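MgGH51 (Meripilus giganteus, PDB 6ZPY) is a family GH51 alpha-L-arabinofuranosidase that probably releases terminal alpha-L-arabinofuranose units from arabinose-containing plant polysaccharides. Local coordinates at residues Y397-Y402 against T423-G428; A477-L482 against W491-V496; V141-S146 against L163-S168. All coordinates share one frame; numbering follows the deposited sequence.

Interaction 1 of 3, residues Y397-Y402 against T423-G428; sequences YDVHVY and TTYFEG. With AHR (alpha-L-arabinofuranose), chain F.
D398 and F426 lie side by side on one face of the sheet and point the same way. The carboxylate and ring planes are 27° apart, and D398 CG comes to 3.7 Å from F426 CD2. The first torsion of D398 sets CG anti to the backbone N (chi1 179°). From there OD1 takes the N-H of G428 at 2.9 Å, on its syn side but out of the carboxylate plane.

The other face carries Y397 and Y425. Y397 CB rests 3.9 Å from Y425 CD1, and V399 CG2 touches the same ring carbon at 4.1 Å. Both tyrosine hydroxyls bond to W386. E427 bends at chi2 (85°), which brings OE2 to 3.3 Å from V401 CG1, while OE1 bonds to Y415.

The strands are parallel neighbours in a beta-alpha-beta unit of the eight-stranded barrel. F426 N donates to Y397 O at 2.9 Å, and V399 N to F426 O at 2.7 Å. At the end of segment 397-402, Y402 OH accepts a bond from O5 of the bound arabinofuranose at 2.8 Å.

D398 OD1 also lies close to F426 O, another acceptor. The G428 and V399 amides, each bonded to one of these oxygens, probably offset that repulsion.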
loop_
_atom_site.group_PDB
_atom_site.type_symbol
_atom_site.label_atom_id
_atom_site.label_comp_id
_atom_site.label_asym_id
_atom_site.label_seq_id
_atom_site.Cartn_x
_atom_site.Cartn_y
_atom_site.Cartn_z
ATOM N N TYR A 397 -16.984 -8.833 -9.946
ATOM C CA TYR A 397 -17.373 -7.740 -9.037
ATOM C C TYR A 397 -16.361 -7.677 -7.905
ATOM O O TYR A 397 -15.883 -8.702 -7.458
ATOM C CB TYR A 397 -18.736 -8.022 -8.433
ATOM C CG TYR A 397 -19.881 -7.517 -9.265
ATOM C CD1 TYR A 397 -20.176 -6.171 -9.287
ATOM C CD2 TYR A 397 -20.668 -8.363 -10.047
ATOM C CE1 TYR A 397 -21.247 -5.672 -9.985
ATOM C CE2 TYR A 397 -21.733 -7.873 -10.767
ATOM C CZ TYR A 397 -22.018 -6.526 -10.743
ATOM O OH TYR A 397 -23.086 -6.059 -11.455
ATOM N N ASP A 398 -16.115 -6.455 -7.467
ATOM C CA ASP A 398 -15.292 -6.171 -6.280
ATOM C C ASP A 398 -16.262 -5.890 -5.140
ATOM O O ASP A 398 -17.077 -4.946 -5.232
ATOM C CB ASP A 398 -14.346 -4.975 -6.525
ATOM C CG ASP A 398 -13.511 -4.659 -5.301
ATOM O OD1 ASP A 398 -13.624 -5.419 -4.323
ATOM O OD2 ASP A 398 -12.769 -3.634 -5.344
ATOM N N VAL A 399 -16.195 -6.714 -4.120
ATOM C CA VAL A 399 -17.071 -6.659 -2.940
ATOM C C VAL A 399 -16.234 -6.160 -1.763
ATOM O O VAL A 399 -15.190 -6.751 -1.476
ATOM C CB VAL A 399 -17.698 -8.040 -2.661
ATOM C CG1 VAL A 399 -18.648 -7.983 -1.477
ATOM C CG2 VAL A 399 -18.377 -8.641 -3.904
ATOM N N HIS A 400 -16.728 -5.125 -1.104
ATOM C CA HIS A 400 -16.064 -4.570 0.085
ATOM C C HIS A 400 -16.958 -4.729 1.299
ATOM O O HIS A 400 -18.158 -4.470 1.200
ATOM C CB HIS A 400 -15.814 -3.063 -0.062
ATOM C CG HIS A 400 -14.964 -2.688 -1.203
ATOM N ND1 HIS A 400 -14.736 -1.362 -1.590
ATOM C CD2 HIS A 400 -14.301 -3.440 -2.098
ATOM C CE1 HIS A 400 -13.954 -1.348 -2.654
ATOM N NE2 HIS A 400 -13.667 -2.604 -2.978
ATOM N N VAL A 401 -16.359 -5.056 2.443
ATOM C CA VAL A 401 -17.111 -5.080 3.704
ATOM C C VAL A 401 -16.205 -4.735 4.874
ATOM O O VAL A 401 -15.157 -5.319 5.044
ATOM C CB VAL A 401 -17.864 -6.395 3.930
ATOM C CG1 VAL A 401 -16.938 -7.577 4.080
ATOM C CG2 VAL A 401 -18.758 -6.271 5.147
ATOM N N TYR A 402 -16.694 -3.776 5.634
ATOM C CA TYR A 402 -16.128 -3.367 6.934
ATOM C C TYR A 402 -17.180 -3.654 7.987
ATOM O O TYR A 402 -18.310 -3.175 7.846
ATOM C CB TYR A 402 -15.741 -1.909 6.869
ATOM C CG TYR A 402 -14.643 -1.626 5.888
ATOM C CD1 TYR A 402 -13.333 -1.983 6.127
ATOM C CD2 TYR A 402 -14.921 -1.041 4.676
ATOM C CE1 TYR A 402 -12.322 -1.672 5.241
ATOM C CE2 TYR A 402 -13.933 -0.780 3.748
ATOM C CZ TYR A 402 -12.622 -1.061 4.045
ATOM O OH TYR A 402 -11.638 -0.777 3.170
ATOM N N THR A 423 -19.341 -15.606 -13.212
ATOM C CA THR A 423 -18.909 -14.397 -12.505
ATOM C C THR A 423 -17.925 -14.781 -11.407
ATOM O O THR A 423 -18.159 -15.753 -10.693
ATOM C CB THR A 423 -20.076 -13.690 -11.817
ATOM O OG1 THR A 423 -21.208 -13.762 -12.663
ATOM C CG2 THR A 423 -19.703 -12.271 -11.451
ATOM N N THR A 424 -16.827 -14.057 -11.309
ATOM C CA THR A 424 -15.936 -14.221 -10.153
ATOM C C THR A 424 -15.982 -12.966 -9.287
ATOM O O THR A 424 -16.370 -11.884 -9.721
ATOM C CB THR A 424 -14.530 -14.578 -10.608
ATOM O OG1 THR A 424 -14.078 -13.548 -11.464
ATOM C CG2 THR A 424 -14.513 -15.929 -11.301
ATOM N N TYR A 425 -15.580 -13.158 -8.036
ATOM C CA TYR A 425 -15.724 -12.127 -7.003
ATOM C C TYR A 425 -14.356 -11.864 -6.389
ATOM O O TYR A 425 -13.596 -12.792 -6.068
ATOM C CB TYR A 425 -16.755 -12.550 -5.974
ATOM C CG TYR A 425 -18.112 -12.691 -6.598
ATOM C CD1 TYR A 425 -18.904 -11.572 -6.738
ATOM C CD2 TYR A 425 -18.523 -13.860 -7.208
ATOM C CE1 TYR A 425 -20.126 -11.640 -7.382
ATOM C CE2 TYR A 425 -19.740 -13.932 -7.846
ATOM C CZ TYR A 425 -20.556 -12.828 -7.921
ATOM O OH TYR A 425 -21.752 -12.891 -8.561
ATOM N N PHE A 426 -14.112 -10.588 -6.231
ATOM C CA PHE A 426 -12.885 -10.035 -5.625
ATOM C C PHE A 426 -13.331 -9.410 -4.316
ATOM O O PHE A 426 -14.121 -8.452 -4.364
ATOM C CB PHE A 426 -12.311 -9.013 -6.581
ATOM C CG PHE A 426 -11.142 -8.190 -6.073
ATOM C CD1 PHE A 426 -10.264 -8.687 -5.150
ATOM C CD2 PHE A 426 -10.897 -6.945 -6.603
ATOM C CE1 PHE A 426 -9.128 -7.956 -4.782
ATOM C CE2 PHE A 426 -9.794 -6.217 -6.250
ATOM C CZ PHE A 426 -8.903 -6.738 -5.338
ATOM N N GLU A 427 -12.860 -9.918 -3.181
ATOM C CA GLU A 427 -13.174 -9.249 -1.906
ATOM C C GLU A 427 -12.068 -8.196 -1.732
ATOM O O GLU A 427 -11.084 -8.449 -1.029
ATOM C CB GLU A 427 -13.207 -10.228 -0.767
ATOM C CG GLU A 427 -13.922 -9.647 0.426
ATOM C CD GLU A 427 -15.425 -9.790 0.414
ATOM O OE1 GLU A 427 -15.959 -10.499 -0.464
ATOM O OE2 GLU A 427 -16.081 -9.241 1.334
ATOM N N GLY A 428 -12.204 -7.060 -2.394
ATOM C CA GLY A 428 -11.047 -6.195 -2.607
ATOM C C GLY A 428 -10.750 -5.323 -1.405
ATOM O O GLY A 428 -9.655 -4.738 -1.371
HETATM O O5 AHR F . -9.794 1.309 2.909
HETATM C C5 AHR F . -10.317 2.670 3.114
HETATM C C4 AHR F . -11.486 3.131 2.210
HETATM O O4 AHR F . -12.619 2.219 2.312
HETATM C C3 AHR F . -11.187 3.044 0.741
HETATM O O3 AHR F . -10.434 4.086 0.161
HETATM C C2 AHR F . -12.619 2.937 0.088
HETATM O O2 AHR F . -12.483 2.381 -1.231
HETATM C C1 AHR F . -13.477 2.211 1.142
HETATM O O1 AHR F . -14.515 3.201 1.399
#

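Interaction 2 of 3, residues A477-L482 against W491-V496; sequences ASYAPL and WTPDLV. With AHR (alpha-L-arabinofuranose), chain F.
Y479 lays its ring against L495, and its side chain can be followed outward from the strand. CB is 4.1 Å from L495 CD1. CG is closer to the same methyl, at 3.7 Å. That methyl sits over the centre of the ring in a CH-pi contact, 13° off the ring normal. CD1 of the tyrosine also touches L495 CB, and CE1 lies near the L495 backbone N. CD2, CE2 and CZ lie under the same L495 CD1. The tip turns to another residue: OH meets P493 CG at 3.5 Å, and the two side chains cross at about a right angle. Y479 has CG anti to its N (chi1 -174°), which places the ring under that methyl.

Strand 474-479 is the last of the eight parallel strands of the catalytic barrel. The chain beyond it, with a cis peptide before P481, borders the sugar site. A second cis peptide precedes P493. P481 meets W491 at about a right angle, with P481 CD 3.2 Å from W491 CD1. The indole offers one face to C5 of the bound arabinofuranose, which lies toward the rim of the ring. R448 makes a cation-pi contact with the same indole.

A water-mediated polar link lies beside this pair. One water accepts from W491 NE1 at 2.9 Å and donates to A480 O and P493 O. Further along, L495 N bonds to P481 O at 3.0 Å, and V496 N to L482 O at 2.9 Å. L482 CD1 packs on L495 CD2 at 3.7 Å.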
loop_
_atom_site.group_PDB
_atom_site.type_symbol
_atom_site.label_atom_id
_atom_site.label_comp_id
_atom_site.label_asym_id
_atom_site.label_seq_id
_atom_site.Cartn_x
_atom_site.Cartn_y
_atom_site.Cartn_z
ATOM N N ALA A 477 -8.740 -11.682 -2.768
ATOM C CA ALA A 477 -9.246 -11.121 -1.504
ATOM C C ALA A 477 -8.113 -10.365 -0.852
ATOM O O ALA A 477 -7.000 -10.885 -0.812
ATOM C CB ALA A 477 -9.722 -12.195 -0.586
ATOM N N SER A 478 -8.403 -9.153 -0.409
ATOM C CA SER A 478 -7.384 -8.303 0.237
ATOM C C SER A 478 -7.992 -7.525 1.397
ATOM O O SER A 478 -9.050 -6.866 1.251
ATOM C CB SER A 478 -6.750 -7.392 -0.771
ATOM O OG SER A 478 -7.688 -6.795 -1.643
ATOM N N TYR A 479 -7.292 -7.560 2.535
ATOM C CA TYR A 479 -7.647 -6.706 3.689
ATOM C C TYR A 479 -7.425 -5.244 3.295
ATOM O O TYR A 479 -6.535 -4.937 2.485
ATOM C CB TYR A 479 -6.692 -7.058 4.818
ATOM C CG TYR A 479 -6.952 -6.410 6.153
ATOM C CD1 TYR A 479 -6.479 -5.133 6.442
ATOM C CD2 TYR A 479 -7.562 -7.084 7.174
ATOM C CE1 TYR A 479 -6.697 -4.557 7.675
ATOM C CE2 TYR A 479 -7.726 -6.542 8.437
ATOM C CZ TYR A 479 -7.277 -5.261 8.689
ATOM O OH TYR A 479 -7.468 -4.670 9.915
ATOM N N ALA A 480 -8.138 -4.352 3.940
ATOM C CA ALA A 480 -7.834 -2.926 3.760
ATOM C C ALA A 480 -8.137 -2.148 5.016
ATOM O O ALA A 480 -9.087 -2.458 5.718
ATOM C CB ALA A 480 -8.631 -2.351 2.627
ATOM N N PRO A 481 -7.400 -1.026 5.260
ATOM C CA PRO A 481 -6.194 -0.650 4.533
ATOM C C PRO A 481 -4.981 -1.479 4.928
ATOM O O PRO A 481 -4.939 -2.108 6.006
ATOM C CB PRO A 481 -5.936 0.819 4.936
ATOM C CG PRO A 481 -7.244 1.267 5.562
ATOM C CD PRO A 481 -7.837 0.024 6.191
ATOM N N LEU A 482 -4.002 -1.442 4.039
ATOM C CA LEU A 482 -2.790 -2.247 4.220
ATOM C C LEU A 482 -1.828 -1.605 5.225
ATOM O O LEU A 482 -1.231 -2.331 5.985
ATOM C CB LEU A 482 -2.119 -2.329 2.851
ATOM C CG LEU A 482 -0.864 -3.142 2.761
ATOM C CD1 LEU A 482 -1.085 -4.580 3.158
ATOM C CD2 LEU A 482 -0.335 -3.051 1.343
ATOM N N TRP A 491 -7.454 6.304 9.061
ATOM C CA TRP A 491 -8.299 5.090 9.133
ATOM C C TRP A 491 -7.591 4.044 9.974
ATOM O O TRP A 491 -6.417 3.839 9.736
ATOM C CB TRP A 491 -8.577 4.546 7.721
ATOM C CG TRP A 491 -9.522 3.386 7.666
ATOM C CD1 TRP A 491 -9.307 2.126 8.112
ATOM C CD2 TRP A 491 -10.842 3.417 7.143
ATOM N NE1 TRP A 491 -10.420 1.369 7.911
ATOM C CE2 TRP A 491 -11.364 2.123 7.294
ATOM C CE3 TRP A 491 -11.571 4.393 6.489
ATOM C CZ2 TRP A 491 -12.605 1.765 6.772
ATOM C CZ3 TRP A 491 -12.816 4.051 6.018
ATOM C CH2 TRP A 491 -13.315 2.766 6.179
ATOM N N THR A 492 -8.335 3.422 10.882
ATOM C CA THR A 492 -7.897 2.228 11.614
ATOM C C THR A 492 -9.021 1.221 11.512
ATOM O O THR A 492 -10.185 1.566 11.362
ATOM C CB THR A 492 -7.599 2.536 13.099
ATOM O OG1 THR A 492 -8.796 2.859 13.797
ATOM C CG2 THR A 492 -6.610 3.662 13.228
ATOM N N PRO A 493 -8.753 -0.057 11.756
ATOM C CA PRO A 493 -7.431 -0.636 11.903
ATOM C C PRO A 493 -6.778 -0.881 10.550
ATOM O O PRO A 493 -7.453 -0.848 9.513
ATOM C CB PRO A 493 -7.739 -1.960 12.594
ATOM C CG PRO A 493 -9.075 -2.364 11.991
ATOM C CD PRO A 493 -9.827 -1.056 11.869
ATOM N N ASP A 494 -5.470 -1.091 10.561
ATOM C CA ASP A 494 -4.645 -1.280 9.363
ATOM C C ASP A 494 -3.771 -2.523 9.507
ATOM O O ASP A 494 -3.432 -2.911 10.622
ATOM C CB ASP A 494 -3.807 -0.044 9.123
ATOM C CG ASP A 494 -4.668 1.179 9.078
ATOM O OD1 ASP A 494 -5.294 1.427 8.026
ATOM O OD2 ASP A 494 -4.677 1.933 10.115
ATOM N N LEU A 495 -3.407 -3.114 8.386
ATOM C CA LEU A 495 -2.771 -4.419 8.435
ATOM C C LEU A 495 -1.350 -4.315 9.016
ATOM O O LEU A 495 -0.947 -5.209 9.771
ATOM C CB LEU A 495 -2.782 -5.046 7.051
ATOM C CG LEU A 495 -2.550 -6.542 7.090
ATOM C CD1 LEU A 495 -3.736 -7.253 7.669
ATOM C CD2 LEU A 495 -2.234 -7.056 5.693
ATOM N N VAL A 496 -0.620 -3.298 8.615
ATOM C CA VAL A 496 0.777 -3.116 8.985
ATOM C C VAL A 496 0.929 -1.659 9.353
ATOM O O VAL A 496 0.568 -0.790 8.581
ATOM C CB VAL A 496 1.708 -3.487 7.842
ATOM C CG1 VAL A 496 3.118 -3.150 8.204
ATOM C CG2 VAL A 496 1.558 -4.955 7.472
HETATM O O5 AHR F . -9.794 1.309 2.909
HETATM C C5 AHR F . -10.317 2.670 3.114
HETATM C C4 AHR F . -11.486 3.131 2.210
HETATM O O4 AHR F . -12.619 2.219 2.312
HETATM C C3 AHR F . -11.187 3.044 0.741
HETATM O O3 AHR F . -10.434 4.086 0.161
HETATM C C2 AHR F . -12.619 2.937 0.088
HETATM O O2 AHR F . -12.483 2.381 -1.231
HETATM C C1 AHR F . -13.477 2.211 1.142
HETATM O O1 AHR F . -14.515 3.201 1.399
HETATM O O HOH W 1 -9.849 -1.462 8.260
#

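Interaction 3 of 3, residues V141-S146 against L163-S168; sequences VLAQNS and LHPTAS. With NAG (2-acetamido-2-deoxy-beta-D-glucopyranose), chain E.
L142 O is gripped chiefly by the backbone of segment 163-168. T166 N donates to it at 2.8 Å in a nearly straight bond (164°). P165 CA adds a C-H...O contact with L142 O at 3.1 Å. T166 OG1 lies near as well, but any bond from it is weak and unsettled. The same hydroxyl has a water neighbour that donates to V141 O.

A143 CB faces P165 and sits 3.7 Å from P165 CA. L142 and A143 both face L134, a classic beta bulge in strand 141-150. This strand lies at the edge of one five-stranded antiparallel sheet. Segment 163-168 follows the edge strand of another, so the contact joins two sheets, consistent with a beta sandwich. L163 starts with CG anti to its carbonyl carbon (chi1 -71°), and its CD2 reaches N145 CB at 3.8 Å.

N145 is glycosylated: its ND2 is bonded to C1 of an N-acetylglucosamine at 1.4 Å. ND2 also donates to E162 O. A water accepts from H164 N at 2.8 Å. It also lies close to the sugar O7 and to Q144 O, but has more acceptors within reach than protons to give.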
loop_
_atom_site.group_PDB
_atom_site.type_symbol
_atom_site.label_atom_id
_atom_site.label_comp_id
_atom_site.label_asym_id
_atom_site.label_seq_id
_atom_site.Cartn_x
_atom_site.Cartn_y
_atom_site.Cartn_z
ATOM N N VAL A 141 25.105 17.047 14.600
ATOM C CA VAL A 141 25.294 16.543 13.222
ATOM C C VAL A 141 25.724 15.083 13.264
ATOM O O VAL A 141 26.744 14.756 13.862
ATOM C CB VAL A 141 26.289 17.416 12.449
ATOM C CG1 VAL A 141 26.665 16.826 11.094
ATOM C CG2 VAL A 141 25.767 18.824 12.249
ATOM N N LEU A 142 24.984 14.225 12.584
ATOM C CA LEU A 142 25.298 12.789 12.474
ATOM C C LEU A 142 25.857 12.452 11.111
ATOM O O LEU A 142 26.562 11.499 11.020
ATOM C CB LEU A 142 24.058 11.943 12.769
ATOM C CG LEU A 142 23.590 11.978 14.219
ATOM C CD1 LEU A 142 22.404 11.114 14.400
ATOM C CD2 LEU A 142 24.682 11.547 15.193
ATOM N N ALA A 143 25.547 13.199 10.068
ATOM C CA ALA A 143 26.082 12.940 8.737
ATOM C C ALA A 143 26.201 14.283 8.018
ATOM O O ALA A 143 25.330 15.138 8.221
ATOM C CB ALA A 143 25.127 12.019 7.997
ATOM N N GLN A 144 27.218 14.435 7.181
ATOM C CA GLN A 144 27.352 15.674 6.417
ATOM C C GLN A 144 28.186 15.406 5.198
ATOM O O GLN A 144 29.050 14.536 5.203
ATOM C CB GLN A 144 27.985 16.791 7.242
ATOM C CG GLN A 144 29.420 16.507 7.609
ATOM C CD GLN A 144 29.837 17.390 8.753
ATOM O OE1 GLN A 144 29.941 16.922 9.909
ATOM N NE2 GLN A 144 29.983 18.676 8.469
ATOM N N ASN A 145 27.922 16.184 4.188
ATOM C CA ASN A 145 28.715 16.231 2.959
ATOM C C ASN A 145 28.504 17.611 2.364
ATOM O O ASN A 145 27.509 18.277 2.666
ATOM C CB ASN A 145 28.290 15.067 2.078
ATOM C CG ASN A 145 29.265 14.749 0.971
ATOM O OD1 ASN A 145 30.282 15.438 0.755
ATOM N ND2 ASN A 145 28.972 13.652 0.269
ATOM N N SER A 146 29.424 18.039 1.545
ATOM C CA SER A 146 29.339 19.380 0.974
ATOM C C SER A 146 29.922 19.418 -0.405
ATOM O O SER A 146 30.668 18.498 -0.803
ATOM C CB SER A 146 30.036 20.347 1.864
ATOM O OG SER A 146 31.376 20.041 1.847
ATOM N N LEU A 163 25.447 10.558 1.966
ATOM C CA LEU A 163 25.585 10.828 3.400
ATOM C C LEU A 163 25.852 9.541 4.142
ATOM O O LEU A 163 25.129 8.535 4.003
ATOM C CB LEU A 163 24.345 11.489 3.950
ATOM C CG LEU A 163 24.147 12.917 3.495
ATOM C CD1 LEU A 163 22.770 13.402 3.905
ATOM C CD2 LEU A 163 25.232 13.832 3.995
ATOM N N HIS A 164 26.881 9.600 4.976
ATOM C CA HIS A 164 27.324 8.459 5.801
ATOM C C HIS A 164 27.289 8.862 7.260
ATOM O O HIS A 164 28.161 9.605 7.720
ATOM C CB HIS A 164 28.743 8.037 5.419
ATOM C CG HIS A 164 28.925 7.685 3.986
ATOM N ND1 HIS A 164 28.488 6.485 3.467
ATOM C CD2 HIS A 164 29.524 8.353 2.979
ATOM C CE1 HIS A 164 28.802 6.439 2.185
ATOM N NE2 HIS A 164 29.465 7.562 1.867
ATOM N N PRO A 165 26.310 8.403 8.050
ATOM C CA PRO A 165 26.278 8.799 9.448
ATOM C C PRO A 165 27.474 8.278 10.227
ATOM O O PRO A 165 27.913 7.169 10.048
ATOM C CB PRO A 165 25.005 8.176 9.995
ATOM C CG PRO A 165 24.147 7.984 8.767
ATOM C CD PRO A 165 25.119 7.616 7.654
ATOM N N THR A 166 27.944 9.096 11.156
ATOM C CA THR A 166 29.041 8.691 12.059
ATOM C C THR A 166 28.531 7.833 13.198
ATOM O O THR A 166 29.322 7.175 13.843
ATOM C CB THR A 166 29.782 9.910 12.573
ATOM O OG1 THR A 166 28.847 10.706 13.308
ATOM C CG2 THR A 166 30.492 10.653 11.472
ATOM N N ALA A 167 27.241 7.897 13.441
ATOM C CA ALA A 167 26.594 7.118 14.484
ATOM C C ALA A 167 25.138 6.987 14.143
ATOM O O ALA A 167 24.594 7.945 13.579
ATOM C CB ALA A 167 26.804 7.748 15.845
ATOM N N SER A 168 24.544 5.858 14.486
ATOM C CA SER A 168 23.084 5.718 14.425
ATOM C C SER A 168 22.474 6.606 15.501
ATOM O O SER A 168 23.023 6.742 16.616
ATOM C CB SER A 168 22.669 4.281 14.572
ATOM O OG SER A 168 23.224 3.521 13.520
HETATM C C1 NAG E . 29.827 13.194 -0.793
HETATM C C2 NAG E . 30.592 11.922 -0.390
HETATM C C3 NAG E . 31.368 11.399 -1.556
HETATM C C4 NAG E . 30.421 11.209 -2.759
HETATM C C5 NAG E . 29.683 12.518 -3.066
HETATM C C6 NAG E . 28.702 12.399 -4.232
HETATM C C7 NAG E . 31.139 12.030 1.939
HETATM C C8 NAG E . 32.140 12.549 2.941
HETATM N N2 NAG E . 31.461 12.242 0.700
HETATM O O3 NAG E . 31.964 10.155 -1.252
HETATM O O4 NAG E . 31.245 10.910 -3.888
HETATM O O5 NAG E . 28.973 12.896 -1.893
HETATM O O6 NAG E . 27.780 11.369 -3.909
HETATM O O7 NAG E . 30.087 11.489 2.318
HETATM O O HOH W 2 28.904 13.379 12.840
HETATM O O HOH W 3 29.144 12.214 7.791
HETATM O O HOH W 4 28.719 11.658 4.635
#

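In the fold
Along the chain, interaction 3 closes first, then interaction 1, then interaction 2. Interactions 1 and 2 share the eight-stranded parallel sheet of the barrel, where strands 424-432 and 474-479 are neighbours. Their centres are about 15 Å apart, and they touch: E427 O and S478 N probably form a hydrogen bond. Both reach the bound arabinofuranose, so they help shape one sugar site, where E23, E351 and E429 also bond to the ligand. Interaction 3 belongs to a separate pair of antiparallel sheets. Its centre is about 49 Å from that of interaction 1 and about 36 Å from that of interaction 2. It thus marks a glycosylated region remote from the sugar site.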